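Local coordinates for protein 16S rRNA (adenine(1408)-N(1))-methyltransferase (Catenulispora acidiphila, PDB 4X1O) that probably methylates N1 of adenine 1408 in 16S ribosomal RNA, taking the methyl group from S-adenosyl-L-methionine, a modification linked to aminoglycoside resistance, at residues A121-V126 and G155-I160; W200-V205 and L235-V240; P79-M84 and L105-I110. All blocks are in the same frame, centred on the assembly; numbering follows the deposited sequence.

Contact 1. Residues A121-V126 and G155-I160; sequences ADEVMV and GAPLEI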
ATOM      1  N   ALA A 121      -2.845   6.943   9.623  1.00 16.03           N
ATOM      2  CA  ALA A 121      -2.827   5.482   9.489  1.00 14.76           C
ATOM      3  C   ALA A 121      -2.333   4.762  10.748  1.00 18.28           C
ATOM      4  O   ALA A 121      -1.293   5.116  11.311  1.00 18.27           O
ATOM      5  CB  ALA A 121      -1.981   5.088   8.298  1.00 16.58           C
ATOM      6  N   ASP A 122      -3.084   3.749  11.185  1.00 16.96           N
ATOM      7  CA  ASP A 122      -2.606   2.820  12.208  1.00 16.27           C
ATOM      8  C   ASP A 122      -1.664   1.777  11.630  1.00 18.09           C
ATOM      9  O   ASP A 122      -0.949   1.101  12.366  1.00 17.31           O
ATOM     10  CB  ASP A 122      -3.779   2.101  12.874  1.00 16.30           C
ATOM     11  CG  ASP A 122      -4.670   3.038  13.656  1.00 25.44           C
ATOM     12  OD1 ASP A 122      -4.160   3.737  14.556  1.00 31.06           O
ATOM     13  OD2 ASP A 122      -5.879   3.066  13.369  1.00 23.34           O
ATOM     14  N   GLU A 123      -1.699   1.613  10.319  1.00 15.83           N
ATOM     15  CA  GLU A 123      -0.873   0.626   9.629  1.00 13.85           C
ATOM     16  C   GLU A 123      -0.750   1.036   8.190  1.00 14.95           C
ATOM     17  O   GLU A 123      -1.729   1.489   7.598  1.00 17.69           O
ATOM     18  CB  GLU A 123      -1.495  -0.765   9.732  1.00 22.31           C
ATOM     19  CG  GLU A 123      -0.712  -1.867   9.075  1.00 29.68           C
ATOM     20  CD  GLU A 123      -1.318  -3.232   9.388  1.00 49.04           C
ATOM     21  OE1 GLU A 123      -2.459  -3.280   9.901  1.00 53.33           O
ATOM     22  OE2 GLU A 123      -0.656  -4.254   9.139  1.00 55.36           O
ATOM     23  N   VAL A 124       0.445   0.892   7.622  1.00 13.12           N
ATOM     24  CA  VAL A 124       0.662   1.261   6.228  1.00 15.34           C
ATOM     25  C   VAL A 124       1.131   0.031   5.494  1.00 21.08           C
ATOM     26  O   VAL A 124       2.042  -0.655   5.951  1.00 17.87           O
ATOM     27  CB  VAL A 124       1.691   2.389   6.090  1.00 15.16           C
ATOM     28  CG1 VAL A 124       1.964   2.701   4.611  1.00 15.29           C
ATOM     29  CG2 VAL A 124       1.218   3.625   6.876  1.00 15.93           C
ATOM     30  N   MET A 125       0.501  -0.283   4.374  1.00 13.52           N
ATOM     31  CA  MET A 125       0.897  -1.468   3.623  1.00 16.90           C
ATOM     32  C   MET A 125       1.296  -1.084   2.221  1.00 19.94           C
ATOM     33  O   MET A 125       0.557  -0.367   1.538  1.00 17.13           O
ATOM     34  CB  MET A 125      -0.240  -2.502   3.567  1.00 16.16           C
ATOM     35  CG  MET A 125      -0.552  -3.152   4.913  1.00 19.66           C
ATOM     36  SD  MET A 125      -1.754  -4.488   4.631  1.00 32.66           S
ATOM     37  CE  MET A 125      -0.689  -5.925   4.757  1.00 93.73           C
ATOM     38  N   VAL A 126       2.463  -1.558   1.793  1.00 12.08           N
ATOM     39  CA  VAL A 126       2.902  -1.361   0.414  1.00 15.49           C
ATOM     40  C   VAL A 126       2.993  -2.725  -0.236  1.00 18.09           C
ATOM     41  O   VAL A 126       3.966  -3.441  -0.050  1.00 19.87           O
ATOM     42  CB  VAL A 126       4.256  -0.625   0.356  1.00 17.88           C
ATOM     43  CG1 VAL A 126       4.734  -0.457  -1.088  1.00 18.25           C
ATOM     44  CG2 VAL A 126       4.156   0.733   1.058  1.00 20.03           C
ATOM     45  N   GLY A 155       4.163   4.743  15.863  1.00 18.45           N
ATOM     46  CA  GLY A 155       3.972   3.367  16.283  1.00 18.14           C
ATOM     47  C   GLY A 155       3.311   2.488  15.229  1.00 20.11           C
ATOM     48  O   GLY A 155       3.252   1.275  15.379  1.00 22.48           O
ATOM     49  N   ALA A 156       2.786   3.092  14.167  1.00 13.39           N
ATOM     50  CA  ALA A 156       2.180   2.306  13.095  1.00 14.35           C
ATOM     51  C   ALA A 156       3.192   1.416  12.396  1.00 14.48           C
ATOM     52  O   ALA A 156       4.279   1.878  12.062  1.00 15.80           O
ATOM     53  CB  ALA A 156       1.514   3.245  12.053  1.00 16.64           C
ATOM     54  N   PRO A 157       2.833   0.150  12.150  1.00 15.68           N
ATOM     55  CA  PRO A 157       3.713  -0.709  11.354  1.00 18.18           C
ATOM     56  C   PRO A 157       3.636  -0.364   9.877  1.00 20.67           C
ATOM     57  O   PRO A 157       2.596   0.071   9.365  1.00 19.81           O
ATOM     58  CB  PRO A 157       3.169  -2.126  11.591  1.00 21.88           C
ATOM     59  CG  PRO A 157       2.045  -1.993  12.551  1.00 27.83           C
ATOM     60  CD  PRO A 157       1.628  -0.561  12.607  1.00 18.27           C
ATOM     61  N   LEU A 158       4.769  -0.526   9.210  1.00 15.56           N
ATOM     62  CA  LEU A 158       4.822  -0.471   7.767  1.00 16.24           C
ATOM     63  C   LEU A 158       5.160  -1.862   7.281  1.00 18.43           C
ATOM     64  O   LEU A 158       6.086  -2.482   7.782  1.00 17.73           O
ATOM     65  CB  LEU A 158       5.849   0.533   7.286  1.00 17.20           C
ATOM     66  CG  LEU A 158       6.283   0.421   5.822  1.00 18.99           C
ATOM     67  CD1 LEU A 158       5.214   0.941   4.861  1.00 21.32           C
ATOM     68  CD2 LEU A 158       7.580   1.180   5.639  1.00 22.88           C
ATOM     69  N   GLU A 159       4.394  -2.374   6.330  1.00 14.53           N
ATOM     70  CA  GLU A 159       4.680  -3.702   5.790  1.00 13.48           C
ATOM     71  C   GLU A 159       4.874  -3.525   4.303  1.00 20.35           C
ATOM     72  O   GLU A 159       3.995  -2.999   3.629  1.00 20.28           O
ATOM     73  CB  GLU A 159       3.551  -4.693   6.064  1.00 24.43           C
ATOM     74  CG  GLU A 159       3.485  -5.186   7.498  1.00 48.58           C
ATOM     75  CD  GLU A 159       2.220  -4.742   8.194  1.00 76.03           C
ATOM     76  OE1 GLU A 159       1.492  -3.908   7.614  1.00 82.68           O
ATOM     77  OE2 GLU A 159       1.951  -5.230   9.314  1.00 85.85           O
ATOM     78  N   ILE A 160       6.038  -3.922   3.795  1.00 15.10           N
ATOM     79  CA  ILE A 160       6.312  -3.828   2.368  1.00 14.91           C
ATOM     80  C   ILE A 160       6.466  -5.241   1.843  1.00 18.60           C
ATOM     81  O   ILE A 160       7.152  -6.058   2.458  1.00 18.43           O
ATOM     82  CB  ILE A 160       7.581  -3.019   2.073  1.00 17.96           C
ATOM     83  CG1 ILE A 160       7.440  -1.584   2.577  1.00 19.84           C
ATOM     84  CG2 ILE A 160       7.898  -3.028   0.580  1.00 16.40           C
ATOM     85  CD1 ILE A 160       8.767  -0.832   2.540  1.00 21.45           C
TER
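The parallel pairing of strands 123-127 and 157-163 in the seven-stranded sheet, order 3-2-1-4-5-7-6, of a class I (Rossmann-like) methyltransferase is formed here by Val124, Met125 and Val126 against Leu158, Glu159 and Ile160. Helices 131-139 and 142-151 lie in the connection between the two strands, as in a right-handed beta-alpha-beta crossover. Val124 uses both its N and its O toward this neighbour: its N donates to Pro157 O at 2.9 Å, and its O accepts from Glu159 N. Val126 N then closes on Glu159 O at 2.8 Å, almost straight at 176°. On the face of Val124, Val126, Leu158 and Ile160, one methyl of Leu158 does most of the touching: CD1 meets Val124 CG1 at 3.7 Å and also reaches Val126 CG2. CG1 of Ile160 lies against Val126 CB at 4.0 Å. Helix 142-151, through Leu148, covers both valines, and Val126 also touches Leu133, a residue that binds S-adenosyl-L-methionine. On the face of Met125 and Glu159 two acid groups come together. Glu123, its CG anti to the backbone N (chi1 -179°) and its chain extended, brings OE2 to 2.7 Å from OE1 of Glu159, whose chain bends at chi2 (115°) to come back over the neighbouring strand. The two side chains cross at about a right angle with their carboxylate planes well turned from each other. A proton is probably held on one of the acids, and Arg49, in a salt bridge with Glu123 OE1, should offset part of their charge. Met125 CG comes to 3.5 Å from Glu159 OE1. Just before the strands, Ala156 CB and Pro157 CD close on the Asp122 carbonyl, Pro157 CD coming to 3.1 Å from Asp122 O.

Contact 2. Residues W200-V205 and L235-V240; sequences WQVADV and LRAVAV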
ATOM      1  N   TRP A 200      11.317   5.304   9.957  1.00 17.54           N
ATOM      2  CA  TRP A 200      10.894   3.911   9.915  1.00 15.50           C
ATOM      3  C   TRP A 200      11.950   3.003  10.515  1.00 15.73           C
ATOM      4  O   TRP A 200      12.987   2.741   9.892  1.00 16.70           O
ATOM      5  CB  TRP A 200      10.605   3.457   8.488  1.00 16.39           C
ATOM      6  CG  TRP A 200       9.374   4.075   7.863  1.00 16.74           C
ATOM      7  CD1 TRP A 200       9.336   4.910   6.783  1.00 22.63           C
ATOM      8  CD2 TRP A 200       8.022   3.873   8.268  1.00 13.09           C
ATOM      9  NE1 TRP A 200       8.036   5.246   6.492  1.00 17.70           N
ATOM     10  CE2 TRP A 200       7.207   4.624   7.388  1.00 21.31           C
ATOM     11  CE3 TRP A 200       7.415   3.134   9.290  1.00 15.16           C
ATOM     12  CZ2 TRP A 200       5.822   4.646   7.493  1.00 18.19           C
ATOM     13  CZ3 TRP A 200       6.025   3.158   9.399  1.00 15.60           C
ATOM     14  CH2 TRP A 200       5.245   3.918   8.499  1.00 19.30           C
ATOM     15  N   GLN A 201      11.689   2.529  11.724  1.00 13.38           N
ATOM     16  CA  GLN A 201      12.650   1.658  12.408  1.00 13.29           C
ATOM     17  C   GLN A 201      12.384   0.226  11.941  1.00 17.61           C
ATOM     18  O   GLN A 201      11.345  -0.352  12.244  1.00 14.91           O
ATOM     19  CB  GLN A 201      12.511   1.798  13.922  1.00 13.60           C
ATOM     20  CG  GLN A 201      13.649   1.145  14.730  1.00 16.35           C
ATOM     21  CD  GLN A 201      14.921   1.974  14.679  1.00 20.61           C
ATOM     22  OE1 GLN A 201      14.909   3.175  14.979  1.00 26.23           O
ATOM     23  NE2 GLN A 201      16.027   1.344  14.289  1.00 21.89           N
ATOM     24  N   VAL A 202      13.319  -0.339  11.182  1.00 15.18           N
ATOM     25  CA  VAL A 202      13.104  -1.667  10.601  1.00 15.17           C
ATOM     26  C   VAL A 202      13.077  -2.758  11.683  1.00 18.47           C
ATOM     27  O   VAL A 202      13.927  -2.788  12.573  1.00 16.60           O
ATOM     28  CB  VAL A 202      14.192  -1.969   9.549  1.00 15.99           C
ATOM     29  CG1 VAL A 202      14.094  -3.420   9.053  1.00 19.19           C
ATOM     30  CG2 VAL A 202      14.039  -1.005   8.357  1.00 19.79           C
ATOM     31  N   ALA A 203      12.100  -3.656  11.602  1.00 14.74           N
ATOM     32  CA  ALA A 203      11.953  -4.722  12.598  1.00 16.81           C
ATOM     33  C   ALA A 203      12.306  -6.105  12.057  1.00 18.29           C
ATOM     34  O   ALA A 203      12.784  -6.973  12.800  1.00 22.99           O
ATOM     35  CB  ALA A 203      10.528  -4.732  13.141  1.00 22.11           C
ATOM     36  N   ASP A 204      12.031  -6.325  10.780  1.00 18.38           N
ATOM     37  CA  ASP A 204      12.215  -7.657  10.201  1.00 22.48           C
ATOM     38  C   ASP A 204      12.333  -7.529   8.694  1.00 17.21           C
ATOM     39  O   ASP A 204      11.608  -6.762   8.069  1.00 17.25           O
ATOM     40  CB  ASP A 204      11.037  -8.579  10.568  1.00 21.49           C
ATOM     41  CG  ASP A 204      11.293 -10.052  10.210  1.00 30.22           C
ATOM     42  OD1 ASP A 204      11.049 -10.461   9.045  1.00 29.70           O
ATOM     43  OD2 ASP A 204      11.716 -10.805  11.108  1.00 31.41           O
ATOM     44  N   VAL A 205      13.267  -8.275   8.118  1.00 16.45           N
ATOM     45  CA  VAL A 205      13.393  -8.365   6.672  1.00 15.79           C
ATOM     46  C   VAL A 205      13.663  -9.815   6.325  1.00 16.83           C
ATOM     47  O   VAL A 205      14.624 -10.409   6.826  1.00 17.84           O
ATOM     48  CB  VAL A 205      14.562  -7.519   6.097  1.00 19.62           C
ATOM     49  CG1 VAL A 205      14.520  -7.554   4.592  1.00 21.87           C
ATOM     50  CG2 VAL A 205      14.524  -6.074   6.616  1.00 23.61           C
ATOM     51  N   LEU A 235       9.387  -6.643   4.261  1.00 14.05           N
ATOM     52  CA  LEU A 235      10.032  -5.752   5.206  1.00 17.14           C
ATOM     53  C   LEU A 235       8.989  -5.216   6.151  1.00 18.04           C
ATOM     54  O   LEU A 235       7.930  -4.785   5.709  1.00 21.43           O
ATOM     55  CB  LEU A 235      10.724  -4.595   4.490  1.00 16.56           C
ATOM     56  CG  LEU A 235      11.536  -3.607   5.336  1.00 34.18           C
ATOM     57  CD1 LEU A 235      12.699  -3.086   4.514  1.00 31.12           C
ATOM     58  CD2 LEU A 235      10.685  -2.441   5.850  1.00 35.17           C
ATOM     59  N   ARG A 236       9.290  -5.243   7.440  1.00 13.81           N
ATOM     60  CA  ARG A 236       8.420  -4.618   8.424  1.00 15.55           C
ATOM     61  C   ARG A 236       9.198  -3.557   9.176  1.00 16.22           C
ATOM     62  O   ARG A 236      10.361  -3.767   9.542  1.00 13.94           O
ATOM     63  CB  ARG A 236       7.858  -5.662   9.395  1.00 18.71           C
ATOM     64  CG  ARG A 236       6.833  -5.083  10.379  1.00 28.18           C
ATOM     65  CD  ARG A 236       6.210  -6.153  11.283  1.00 46.84           C
ATOM     66  NE  ARG A 236       7.115  -6.597  12.339  1.00 57.77           N
ATOM     67  CZ  ARG A 236       7.700  -7.790  12.370  1.00 69.36           C
ATOM     68  NH1 ARG A 236       7.469  -8.665  11.401  1.00 77.38           N
ATOM     69  NH2 ARG A 236       8.512  -8.112  13.370  1.00 66.53           N
ATOM     70  N   ALA A 237       8.557  -2.419   9.396  1.00 13.03           N
ATOM     71  CA  ALA A 237       9.140  -1.315  10.145  1.00 12.95           C
ATOM     72  C   ALA A 237       8.078  -0.696  11.038  1.00 19.86           C
ATOM     73  O   ALA A 237       6.886  -1.008  10.924  1.00 19.86           O
ATOM     74  CB  ALA A 237       9.716  -0.264   9.201  1.00 14.03           C
ATOM     75  N   VAL A 238       8.519   0.156  11.949  1.00 15.87           N
ATOM     76  CA  VAL A 238       7.612   0.838  12.853  1.00 15.50           C
ATOM     77  C   VAL A 238       7.847   2.343  12.757  1.00 17.01           C
ATOM     78  O   VAL A 238       8.987   2.811  12.718  1.00 14.37           O
ATOM     79  CB  VAL A 238       7.811   0.357  14.299  1.00 17.56           C
ATOM     80  CG1 VAL A 238       7.051   1.248  15.270  1.00 16.46           C
ATOM     81  CG2 VAL A 238       7.383  -1.109  14.415  1.00 23.17           C
ATOM     82  N   ALA A 239       6.763   3.109  12.707  1.00 14.43           N
ATOM     83  CA  ALA A 239       6.855   4.563  12.635  1.00 14.89           C
ATOM     84  C   ALA A 239       7.429   5.173  13.915  1.00 15.52           C
ATOM     85  O   ALA A 239       6.883   4.982  15.007  1.00 19.40           O
ATOM     86  CB  ALA A 239       5.461   5.174  12.341  1.00 15.09           C
ATOM     87  N   VAL A 240       8.551   5.878  13.756  1.00 15.84           N
ATOM     88  CA  VAL A 240       9.255   6.538  14.845  1.00 16.70           C
ATOM     89  C   VAL A 240       9.595   7.969  14.416  1.00 18.82           C
ATOM     90  O   VAL A 240       9.357   8.369  13.274  1.00 20.76           O
ATOM     91  CB  VAL A 240      10.565   5.755  15.249  1.00 16.72           C
ATOM     92  CG1 VAL A 240      10.224   4.371  15.840  1.00 17.80           C
ATOM     93  CG2 VAL A 240      11.498   5.604  14.060  1.00 17.40           C
TER
HETATM   94  O   HOH W   1      10.711 -10.574  13.644  1.00 34.67           O
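Arg236 O takes two backbone N-H groups at once, from Ala203 N at 2.7 Å and from Asp204 N at 3.3 Å, both arriving from the same face of its carbonyl plane. This is a classic beta bulge: Ala203 is the extra residue, and the antiparallel register moves by one between Val202 and Asp204. The return bond, Arg236 N to Asp204 O at 2.8 Å, lies in the carbonyl plane and completes the hydrogen-bonded pair. Before the bulge, Gln201 and Val238 exchange two 2.9 Å bonds, Gln201 N to Val238 O and Val238 N to Gln201 O; Val238 N stands above the plane of the Gln201 carbonyl. Arg236 bends at chi3 (75°), which lays its guanidinium over the strand opposite, one face against Asp204 CB, with NH1 3.7 Å from that carbon. A water in the guanidinium plane gives a 2.7 Å bond to Asp204 OD2 and accepts a weak one from Arg236 NH2, while Asp204 OD1 forms a salt bridge with Arg206. The opposite face is apolar. Trp200 sets its CB on Ala237 CB, and its six-membered ring runs along the backbone to Ala239, CZ3 lying 3.6 Å from Ala239 CB. Farther along, Val205 CG2 packs on Leu235. Leu195 of helix 191-197 touches Trp200, Val202 and Leu235, and helix 142-151 also covers the indole. The antiparallel pair thus has a largely apolar side packed against the helices and a polar side where Asp204 and Arg236, their charged atoms not in contact, are linked by a water, the carboxylate pairing directly with Arg206.

Contact 3. Residues P79-M84 and L105-I110; sequences PAWQRM and LVSSAI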
ATOM      1  N   PRO A  79      -2.054   6.889  -7.695  1.00 25.63           N
ATOM      2  CA  PRO A  79      -2.315   7.986  -8.635  1.00 33.66           C
ATOM      3  C   PRO A  79      -3.042   7.533  -9.899  1.00 37.71           C
ATOM      4  O   PRO A  79      -3.615   8.372 -10.586  1.00 39.59           O
ATOM      5  CB  PRO A  79      -0.916   8.498  -8.960  1.00 35.98           C
ATOM      6  CG  PRO A  79      -0.040   7.322  -8.756  1.00 37.76           C
ATOM      7  CD  PRO A  79      -0.618   6.566  -7.614  1.00 28.02           C
ATOM      8  N   ALA A  80      -3.025   6.236 -10.193  1.00 38.92           N
ATOM      9  CA  ALA A  80      -3.660   5.725 -11.404  1.00 40.50           C
ATOM     10  C   ALA A  80      -5.086   5.315 -11.092  1.00 34.16           C
ATOM     11  O   ALA A  80      -5.415   4.125 -11.075  1.00 40.33           O
ATOM     12  CB  ALA A  80      -2.876   4.558 -11.968  1.00 42.76           C
ATOM     13  N   TRP A  81      -5.929   6.310 -10.836  1.00 32.43           N
ATOM     14  CA  TRP A  81      -7.243   6.061 -10.261  1.00 34.02           C
ATOM     15  C   TRP A  81      -8.170   5.282 -11.196  1.00 34.93           C
ATOM     16  O   TRP A  81      -9.019   4.519 -10.721  1.00 38.52           O
ATOM     17  CB  TRP A  81      -7.901   7.379  -9.840  1.00 36.99           C
ATOM     18  CG  TRP A  81      -8.140   8.347 -10.958  1.00 39.63           C
ATOM     19  CD1 TRP A  81      -7.275   9.293 -11.425  1.00 42.93           C
ATOM     20  CD2 TRP A  81      -9.339   8.480 -11.735  1.00 44.47           C
ATOM     21  NE1 TRP A  81      -7.856   9.999 -12.455  1.00 51.69           N
ATOM     22  CE2 TRP A  81      -9.124   9.520 -12.662  1.00 49.67           C
ATOM     23  CE3 TRP A  81     -10.574   7.819 -11.735  1.00 44.99           C
ATOM     24  CZ2 TRP A  81     -10.093   9.910 -13.582  1.00 54.34           C
ATOM     25  CZ3 TRP A  81     -11.535   8.209 -12.651  1.00 48.45           C
ATOM     26  CH2 TRP A  81     -11.288   9.244 -13.561  1.00 55.29           C
ATOM     27  N   GLN A  82      -7.991   5.437 -12.507  1.00 34.18           N
ATOM     28  CA  GLN A  82      -8.874   4.772 -13.470  1.00 42.51           C
ATOM     29  C   GLN A  82      -8.810   3.254 -13.350  1.00 46.26           C
ATOM     30  O   GLN A  82      -9.776   2.556 -13.666  1.00 44.41           O
ATOM     31  CB  GLN A  82      -8.540   5.178 -14.910  1.00 48.98           C
ATOM     32  CG  GLN A  82      -8.781   6.639 -15.262  1.00 53.69           C
ATOM     33  CD  GLN A  82      -7.585   7.529 -14.962  1.00 63.15           C
ATOM     34  OE1 GLN A  82      -6.588   7.089 -14.378  1.00 53.73           O
ATOM     35  NE2 GLN A  82      -7.671   8.788 -15.383  1.00 71.25           N
ATOM     36  N   ARG A  83      -7.669   2.750 -12.893  1.00 38.69           N
ATOM     37  CA  ARG A  83      -7.482   1.319 -12.717  1.00 34.41           C
ATOM     38  C   ARG A  83      -8.357   0.765 -11.595  1.00 30.17           C
ATOM     39  O   ARG A  83      -8.628  -0.434 -11.534  1.00 37.51           O
ATOM     40  CB  ARG A  83      -6.009   1.010 -12.424  1.00 33.02           C
ATOM     41  CG  ARG A  83      -5.098   1.187 -13.635  1.00 48.30           C
ATOM     42  CD  ARG A  83      -3.624   1.149 -13.250  1.00 63.11           C
ATOM     43  NE  ARG A  83      -3.153  -0.200 -12.947  1.00 72.70           N
ATOM     44  CZ  ARG A  83      -2.328  -0.497 -11.947  1.00 76.52           C
ATOM     45  NH1 ARG A  83      -1.883   0.462 -11.147  1.00 78.75           N
ATOM     46  NH2 ARG A  83      -1.951  -1.753 -11.745  1.00 78.07           N
ATOM     47  N   MET A  84      -8.772   1.639 -10.692  1.00 31.55           N
ATOM     48  CA  MET A  84      -9.499   1.209  -9.509  1.00 27.77           C
ATOM     49  C   MET A  84     -11.014   1.279  -9.686  1.00 29.44           C
ATOM     50  O   MET A  84     -11.744   0.964  -8.755  1.00 31.16           O
ATOM     51  CB  MET A  84      -9.100   2.055  -8.300  1.00 27.43           C
ATOM     52  CG  MET A  84      -7.637   1.917  -7.887  1.00 28.27           C
ATOM     53  SD  MET A  84      -7.301   2.844  -6.368  1.00 37.79           S
ATOM     54  CE  MET A  84      -7.396   4.531  -6.964  1.00 40.15           C
ATOM     55  N   LEU A 105     -11.087   5.133  -1.688  1.00 18.75           N
ATOM     56  CA  LEU A 105     -10.073   5.091  -2.731  1.00 22.34           C
ATOM     57  C   LEU A 105      -9.663   6.508  -3.095  1.00 24.70           C
ATOM     58  O   LEU A 105     -10.469   7.288  -3.613  1.00 23.23           O
ATOM     59  CB  LEU A 105     -10.591   4.333  -3.956  1.00 24.61           C
ATOM     60  CG  LEU A 105     -10.981   2.888  -3.623  1.00 30.24           C
ATOM     61  CD1 LEU A 105     -11.717   2.215  -4.792  1.00 31.66           C
ATOM     62  CD2 LEU A 105      -9.769   2.071  -3.191  1.00 26.16           C
ATOM     63  N   VAL A 106      -8.406   6.828  -2.799  1.00 23.48           N
ATOM     64  CA  VAL A 106      -7.856   8.178  -2.944  1.00 26.59           C
ATOM     65  C   VAL A 106      -6.947   8.287  -4.151  1.00 23.59           C
ATOM     66  O   VAL A 106      -6.039   7.473  -4.315  1.00 25.44           O
ATOM     67  CB  VAL A 106      -7.027   8.586  -1.685  1.00 23.64           C
ATOM     68  CG1 VAL A 106      -6.366   9.960  -1.882  1.00 26.33           C
ATOM     69  CG2 VAL A 106      -7.899   8.555  -0.430  1.00 25.87           C
ATOM     70  N   SER A 107      -7.176   9.289  -4.994  1.00 23.18           N
ATOM     71  CA  SER A 107      -6.288   9.536  -6.118  1.00 25.52           C
ATOM     72  C   SER A 107      -5.196  10.492  -5.685  1.00 35.91           C
ATOM     73  O   SER A 107      -5.415  11.699  -5.585  1.00 37.98           O
ATOM     74  CB  SER A 107      -7.050  10.111  -7.312  1.00 29.94           C
ATOM     75  OG  SER A 107      -6.179  10.306  -8.412  1.00 42.09           O
ATOM     76  N   SER A 108      -4.020   9.945  -5.412  1.00 27.65           N
ATOM     77  CA  SER A 108      -2.868  10.760  -5.061  1.00 31.37           C
ATOM     78  C   SER A 108      -1.597   9.940  -5.158  1.00 26.80           C
ATOM     79  O   SER A 108      -1.618   8.726  -4.946  1.00 32.06           O
ATOM     80  CB  SER A 108      -3.001  11.329  -3.648  1.00 33.78           C
ATOM     81  OG  SER A 108      -1.798  11.980  -3.271  1.00 38.62           O
ATOM     82  N   ALA A 109      -0.503  10.613  -5.489  1.00 30.58           N
ATOM     83  CA  ALA A 109       0.820  10.012  -5.417  1.00 36.72           C
ATOM     84  C   ALA A 109       1.300  10.086  -3.974  1.00 38.56           C
ATOM     85  O   ALA A 109       0.901  10.978  -3.230  1.00 36.77           O
ATOM     86  CB  ALA A 109       1.780  10.715  -6.345  1.00 37.19           C
ATOM     87  N   ILE A 110       2.145   9.149  -3.569  1.00 39.53           N
ATOM     88  CA  ILE A 110       2.589   9.114  -2.181  1.00 37.83           C
ATOM     89  C   ILE A 110       3.624  10.203  -1.871  1.00 37.85           C
ATOM     90  O   ILE A 110       3.667  10.707  -0.755  1.00 40.15           O
ATOM     91  CB  ILE A 110       3.170   7.730  -1.808  1.00 46.36           C
ATOM     92  CG1 ILE A 110       3.352   7.628  -0.293  1.00 39.98           C
ATOM     93  CG2 ILE A 110       4.457   7.445  -2.565  1.00 47.08           C
ATOM     94  CD1 ILE A 110       2.083   7.930   0.476  1.00 34.69           C
TER
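The indole of Trp81 meets Ser107 at its pyrrole end, where CD1 lies 3.4 Å from Ser107 OG in an oblique approach, while one ring face carries the amide carbon of Gln82, CD, 3.4 Å above the plane and offset toward the rim. Trp81 CG sits between the backbone N and the carbonyl carbon (chi1 61°), which turns the ring away from strand 103-107 and leaves CB to rest on Ser107 CB at 3.8 Å. Leu27 and Leu32 of the small antiparallel sheet also touch this tryptophan. Deeper in, Met84 and Leu105 run alongside one another, pointing opposite ways, with Met84 SD 4.1 Å from Leu105 CD2. At the other end, Pro79 rests its ring on the Ser108 carbonyl, CD to O at 3.6 Å; its tertiary amide nitrogen has no hydrogen to give. Ser108 OG donates to Ala109 O, 2.9 Å away, within its own segment. Each segment carries an S-adenosyl-L-methionine-binding residue, Arg83 in the turn after strand 72-78 and Ile110 beyond strand 103-107. The two segments are held by van der Waals packing, with no hydrogen bond across them.

In the fold
All three contacts reach the same mixed sheet. Contacts 1 and 2 are neighbours, their centres 9 Å apart: strand 157-163 of contact 1 pairs with strand 229-239 of contact 2 through probable hydrogen bonds from Leu158 N to Ala237 O and from Ile160 N to Leu235 O, both 2.8 Å, and Trp200 CZ3 packs 3.4 Å from Leu158 CB. Contact 3 lies across the chain's centre, its own centre about 18 Å from that of contact 1 and 25 Å from that of contact 2. Arg83 and Ile110 of contact 3 bind S-adenosyl-L-methionine, which is absent from this model; beside contact 1, the side chain of Val126 is about 4 Å from that of Leu133, another binding residue.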